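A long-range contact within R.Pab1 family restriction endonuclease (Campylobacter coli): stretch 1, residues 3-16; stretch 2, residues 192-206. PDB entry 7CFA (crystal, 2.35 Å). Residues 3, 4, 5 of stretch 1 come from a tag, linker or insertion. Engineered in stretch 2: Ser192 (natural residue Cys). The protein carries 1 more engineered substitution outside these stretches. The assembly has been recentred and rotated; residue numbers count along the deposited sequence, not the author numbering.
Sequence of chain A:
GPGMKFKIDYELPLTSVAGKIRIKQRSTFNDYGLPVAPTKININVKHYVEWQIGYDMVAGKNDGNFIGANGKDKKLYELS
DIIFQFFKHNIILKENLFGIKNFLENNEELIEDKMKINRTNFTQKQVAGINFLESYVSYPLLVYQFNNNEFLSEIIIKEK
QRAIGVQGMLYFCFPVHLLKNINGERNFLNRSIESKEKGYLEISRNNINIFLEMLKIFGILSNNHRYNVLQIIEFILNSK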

# COMPACT_ATOMS: atom_id res chain seq x y z
N GLY A 3 12.37 -39.66 11.44
CA GLY A 3 11.41 -39.73 12.54
C GLY A 3 11.31 -38.42 13.29
O GLY A 3 11.12 -37.35 12.70
N MET A 4 11.44 -38.50 14.62
CA MET A 4 11.35 -37.30 15.45
C MET A 4 12.48 -36.32 15.19
O MET A 4 12.36 -35.14 15.55
CB MET A 4 11.34 -37.70 16.93
CG MET A 4 10.13 -38.52 17.35
SD MET A 4 8.58 -37.65 17.05
CE MET A 4 8.80 -36.20 18.07
N LYS A 5 13.58 -36.77 14.59
CA LYS A 5 14.68 -35.88 14.24
C LYS A 5 14.47 -35.16 12.92
O LYS A 5 15.38 -34.47 12.45
CB LYS A 5 15.99 -36.67 14.18
CG LYS A 5 16.37 -37.37 15.48
CD LYS A 5 17.63 -38.20 15.30
CE LYS A 5 18.06 -38.86 16.60
NZ LYS A 5 17.04 -39.83 17.10
N PHE A 6 13.30 -35.30 12.30
CA PHE A 6 13.06 -34.66 11.01
C PHE A 6 12.98 -33.15 11.17
O PHE A 6 12.34 -32.63 12.08
CB PHE A 6 11.77 -35.19 10.38
CG PHE A 6 11.41 -34.52 9.09
CD1 PHE A 6 12.10 -34.82 7.93
CD2 PHE A 6 10.39 -33.59 9.04
CE1 PHE A 6 11.77 -34.20 6.73
CE2 PHE A 6 10.06 -32.96 7.85
CZ PHE A 6 10.75 -33.27 6.70
N LYS A 7 13.65 -32.45 10.26
CA LYS A 7 13.65 -30.99 10.28
C LYS A 7 13.65 -30.48 8.85
O LYS A 7 13.92 -31.22 7.90
CB LYS A 7 14.85 -30.43 11.06
CG LYS A 7 16.21 -30.76 10.46
CD LYS A 7 17.33 -30.05 11.20
CE LYS A 7 18.69 -30.40 10.63
NZ LYS A 7 18.80 -30.07 9.18
N ILE A 8 13.35 -29.19 8.71
CA ILE A 8 13.38 -28.50 7.43
C ILE A 8 14.17 -27.21 7.63
O ILE A 8 13.75 -26.34 8.40
CB ILE A 8 11.98 -28.20 6.88
CG1 ILE A 8 11.24 -29.50 6.55
CG2 ILE A 8 12.06 -27.31 5.66
CD1 ILE A 8 9.86 -29.28 5.97
N ASP A 9 15.31 -27.09 6.95
CA ASP A 9 16.07 -25.84 6.93
C ASP A 9 15.54 -25.02 5.76
O ASP A 9 16.06 -25.09 4.64
CB ASP A 9 17.57 -26.12 6.80
CG ASP A 9 18.14 -26.83 8.01
OD1 ASP A 9 17.74 -26.49 9.15
OD2 ASP A 9 18.99 -27.72 7.83
N TYR A 10 14.50 -24.24 6.02
CA TYR A 10 13.80 -23.52 4.96
C TYR A 10 14.65 -22.36 4.45
O TYR A 10 14.95 -21.43 5.20
CB TYR A 10 12.45 -23.02 5.46
CG TYR A 10 11.44 -22.84 4.36
CD1 TYR A 10 11.46 -21.71 3.54
CD2 TYR A 10 10.46 -23.79 4.12
CE1 TYR A 10 10.54 -21.55 2.53
CE2 TYR A 10 9.53 -23.64 3.11
CZ TYR A 10 9.57 -22.51 2.32
OH TYR A 10 8.65 -22.36 1.32
N GLU A 11 15.02 -22.42 3.18
CA GLU A 11 15.86 -21.39 2.58
C GLU A 11 15.05 -20.13 2.30
O GLU A 11 14.00 -20.19 1.66
CB GLU A 11 16.50 -21.92 1.29
CG GLU A 11 17.26 -20.87 0.49
CD GLU A 11 17.99 -21.47 -0.69
OE1 GLU A 11 18.84 -22.36 -0.48
OE2 GLU A 11 17.71 -21.07 -1.83
N LEU A 12 15.56 -18.99 2.76
CA LEU A 12 14.88 -17.70 2.61
C LEU A 12 15.84 -16.71 1.96
O LEU A 12 16.91 -16.42 2.54
CB LEU A 12 14.39 -17.18 3.95
CG LEU A 12 13.36 -18.05 4.67
CD1 LEU A 12 13.08 -17.50 6.06
CD2 LEU A 12 12.07 -18.11 3.85
N PRO A 13 15.53 -16.17 0.79
CA PRO A 13 16.39 -15.14 0.18
C PRO A 13 16.34 -13.87 1.00
O PRO A 13 15.28 -13.27 1.19
CB PRO A 13 15.78 -14.95 -1.21
CG PRO A 13 14.93 -16.17 -1.45
CD PRO A 13 14.42 -16.55 -0.10
N LEU A 14 17.51 -13.44 1.50
CA LEU A 14 17.58 -12.26 2.36
C LEU A 14 17.74 -10.98 1.55
O LEU A 14 16.88 -10.09 1.61
CB LEU A 14 18.74 -12.42 3.35
CG LEU A 14 18.59 -13.59 4.33
CD1 LEU A 14 19.77 -13.64 5.29
CD2 LEU A 14 17.28 -13.50 5.09
N THR A 15 18.83 -10.87 0.78
CA THR A 15 19.08 -9.69 -0.04
C THR A 15 18.19 -9.75 -1.27
O THR A 15 18.61 -10.11 -2.38
CB THR A 15 20.55 -9.59 -0.41
OG1 THR A 15 20.94 -10.78 -1.12
CG2 THR A 15 21.41 -9.45 0.83
N SER A 16 16.93 -9.37 -1.08
CA SER A 16 15.96 -9.38 -2.17
C SER A 16 14.85 -8.38 -1.85
O SER A 16 14.33 -8.36 -0.73
CB SER A 16 15.37 -10.77 -2.38
OG SER A 16 14.42 -10.77 -3.44
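Stretch 2, residues 192-206: SIESKEKGYLEISRN

The apolar centre of the contact lies on the sheet face that carries Ile8, Tyr10 and Leu12 from stretch 1 and Leu201 and Ile203 from stretch 2. Ile203 is placed directly across from Ile8, with its CB 4.3 Å from Ile8 CB, and its chi1 m, chi2 t rotamer leaves CD1 4.2 Å from Tyr10 CB. Leu201, in the t, p rotamer, sits across from Tyr10 and brings its CB to 4.2 Å from Leu12 CD1. The next position on this face is Gly199. Leu14 fills the space beside it, its CG 3.6 Å from Gly199 N, and a CB on Gly199 would fall tightly against Leu14 CD2. Farther along, Ile193 closes the apolar patch, its CG2 lying 3.9 Å from Leu14 CD1 and 3.7 Å from Thr15 CG2.

These side chains are held in register by the backbone. Residues 198-203 of stretch 2 form an extended strand that runs antiparallel to strand 8-13, with an angle of 150° between the two N-to-C directions and a closest axis approach of 4.3 Å. Three hydrogen-bonded pairs alternate with non-hydrogen-bonded ones. Ile8 N donates to Ile203 O and Ile203 N to Ile8 O, both at 2.8 Å; Tyr10 N reaches Leu201 O at 2.9 Å and Leu201 N returns to Tyr10 O at 3.0 Å; Leu12 N to Gly199 O measures 2.7 Å and Gly199 N to Leu12 O 2.9 Å. Past this ladder the pairing loosens, and Leu14 N makes only a weak hydrogen bond to Glu197 O, at 3.4 Å.

The alternation sends Asp9, Glu11 and Pro13 to the other face, together with Glu202, Tyr200 and Lys198. Here the contact is largely polar. Lys198 NZ forms a salt bridge with Glu11 OE2 at 2.6 Å, while its aliphatic portion passes Pro13, with CD 3.8 Å from Pro13 CA. The Tyr200 ring presents its edge to Asp9 O, 3.5 Å from CD2, and its OH lies 3.0 Å from Glu11 OE1. Asp9 and Glu202 bring like charges to 4.6 Å, OD1 to OE1; Asp9 OD2 is engaged within stretch 1 by a salt bridge to Lys7 NZ, at 2.7 Å.

The outer ends are exposed. A type II turn from Glu194 to Glu197 precedes the strand, and within it Lys196 N makes a weak hydrogen bond to Thr15 OG1, at 2.8 Å. At the opposite end Arg205 extends along Met4, a tag residue, with CD 3.5 Å from Met4 O and NH1 3.6 Å from Met4 CB.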

# COMPACT_ATOMS: atom_id res chain seq x y z
N SER A 192 26.82 -7.94 8.83
CA SER A 192 26.07 -7.53 7.66
C SER A 192 25.76 -8.74 6.77
O SER A 192 26.50 -9.73 6.75
CB SER A 192 26.84 -6.48 6.86
OG SER A 192 28.06 -7.00 6.37
N ILE A 193 24.65 -8.64 6.04
CA ILE A 193 24.23 -9.73 5.16
C ILE A 193 24.98 -9.62 3.84
O ILE A 193 24.97 -8.56 3.20
CB ILE A 193 22.71 -9.70 4.95
CG1 ILE A 193 21.98 -9.73 6.30
CG2 ILE A 193 22.27 -10.87 4.09
CD1 ILE A 193 20.48 -9.71 6.18
N GLU A 194 25.63 -10.71 3.44
CA GLU A 194 26.36 -10.72 2.18
C GLU A 194 25.39 -10.75 1.00
O GLU A 194 24.19 -11.01 1.15
CB GLU A 194 27.29 -11.93 2.12
CG GLU A 194 28.30 -11.99 3.27
CD GLU A 194 29.18 -13.23 3.20
OE1 GLU A 194 28.96 -14.06 2.30
OE2 GLU A 194 30.08 -13.36 4.05
N SER A 195 25.93 -10.45 -0.18
CA SER A 195 25.12 -10.41 -1.39
C SER A 195 24.63 -11.80 -1.74
O SER A 195 25.40 -12.77 -1.72
CB SER A 195 25.93 -9.83 -2.55
OG SER A 195 25.14 -9.73 -3.72
N LYS A 196 23.33 -11.90 -2.04
CA LYS A 196 22.69 -13.16 -2.44
C LYS A 196 22.70 -14.19 -1.32
O LYS A 196 22.45 -15.37 -1.56
CB LYS A 196 23.35 -13.75 -3.69
CG LYS A 196 23.34 -12.84 -4.90
CD LYS A 196 24.01 -13.50 -6.10
CE LYS A 196 24.08 -12.57 -7.31
NZ LYS A 196 24.78 -13.24 -8.45
N GLU A 197 23.00 -13.76 -0.09
CA GLU A 197 23.08 -14.70 1.03
C GLU A 197 21.70 -15.21 1.40
O GLU A 197 20.71 -14.47 1.39
CB GLU A 197 23.73 -14.03 2.24
CG GLU A 197 24.01 -15.00 3.39
CD GLU A 197 24.73 -14.36 4.56
OE1 GLU A 197 25.02 -13.15 4.49
OE2 GLU A 197 25.01 -15.08 5.54
N LYS A 198 21.63 -16.50 1.73
CA LYS A 198 20.39 -17.15 2.09
C LYS A 198 20.35 -17.38 3.60
O LYS A 198 21.36 -17.71 4.22
CB LYS A 198 20.24 -18.49 1.37
CG LYS A 198 20.27 -18.39 -0.15
CD LYS A 198 19.05 -17.65 -0.67
CE LYS A 198 19.04 -17.63 -2.19
NZ LYS A 198 19.05 -19.01 -2.75
N GLY A 199 19.17 -17.19 4.18
CA GLY A 199 18.92 -17.53 5.57
C GLY A 199 18.12 -18.81 5.64
O GLY A 199 17.30 -19.10 4.78
N TYR A 200 18.37 -19.60 6.69
CA TYR A 200 17.75 -20.91 6.84
C TYR A 200 17.01 -20.96 8.17
O TYR A 200 17.63 -20.97 9.24
CB TYR A 200 18.79 -22.02 6.74
CG TYR A 200 19.40 -22.11 5.36
CD1 TYR A 200 20.54 -21.38 5.04
CD2 TYR A 200 18.81 -22.89 4.37
CE1 TYR A 200 21.09 -21.45 3.77
CE2 TYR A 200 19.36 -22.96 3.10
CZ TYR A 200 20.50 -22.23 2.81
OH TYR A 200 21.04 -22.30 1.55
N LEU A 201 15.68 -20.99 8.10
CA LEU A 201 14.83 -21.13 9.27
C LEU A 201 14.69 -22.61 9.60
O LEU A 201 14.14 -23.38 8.80
CB LEU A 201 13.47 -20.49 9.04
CG LEU A 201 12.43 -20.64 10.16
CD1 LEU A 201 12.88 -19.91 11.42
CD2 LEU A 201 11.07 -20.15 9.70
N GLU A 202 15.18 -23.01 10.76
CA GLU A 202 15.11 -24.41 11.19
C GLU A 202 13.71 -24.70 11.71
O GLU A 202 13.27 -24.11 12.70
CB GLU A 202 16.17 -24.69 12.25
CG GLU A 202 16.13 -26.11 12.78
CD GLU A 202 17.26 -26.39 13.76
OE1 GLU A 202 18.34 -25.78 13.61
OE2 GLU A 202 17.06 -27.22 14.67
N ILE A 203 13.02 -25.61 11.04
CA ILE A 203 11.69 -26.06 11.45
C ILE A 203 11.81 -27.50 11.92
O ILE A 203 12.33 -28.36 11.19
CB ILE A 203 10.68 -25.95 10.30
CG1 ILE A 203 10.71 -24.54 9.70
CG2 ILE A 203 9.28 -26.31 10.78
CD1 ILE A 203 9.87 -24.40 8.44
N SER A 204 11.35 -27.77 13.14
CA SER A 204 11.46 -29.11 13.71
C SER A 204 10.29 -29.33 14.66
O SER A 204 9.37 -28.51 14.74
CB SER A 204 12.81 -29.29 14.42
OG SER A 204 12.87 -28.51 15.60
N ARG A 205 10.34 -30.44 15.39
CA ARG A 205 9.31 -30.76 16.37
C ARG A 205 9.18 -29.69 17.45
O ARG A 205 8.12 -29.57 18.06
CB ARG A 205 9.62 -32.11 17.03
CG ARG A 205 10.97 -32.16 17.73
CD ARG A 205 11.22 -33.51 18.37
NE ARG A 205 12.53 -33.58 18.99
CZ ARG A 205 13.00 -34.64 19.65
NH1 ARG A 205 12.25 -35.72 19.76
NH2 ARG A 205 14.21 -34.61 20.18
N ASN A 206 10.24 -28.91 17.69
CA ASN A 206 10.21 -27.90 18.74
C ASN A 206 9.43 -26.65 18.35
O ASN A 206 9.10 -25.85 19.24
CB ASN A 206 11.64 -27.51 19.13
CG ASN A 206 12.43 -28.67 19.68
OD1 ASN A 206 11.88 -29.57 20.32
ND2 ASN A 206 13.74 -28.66 19.45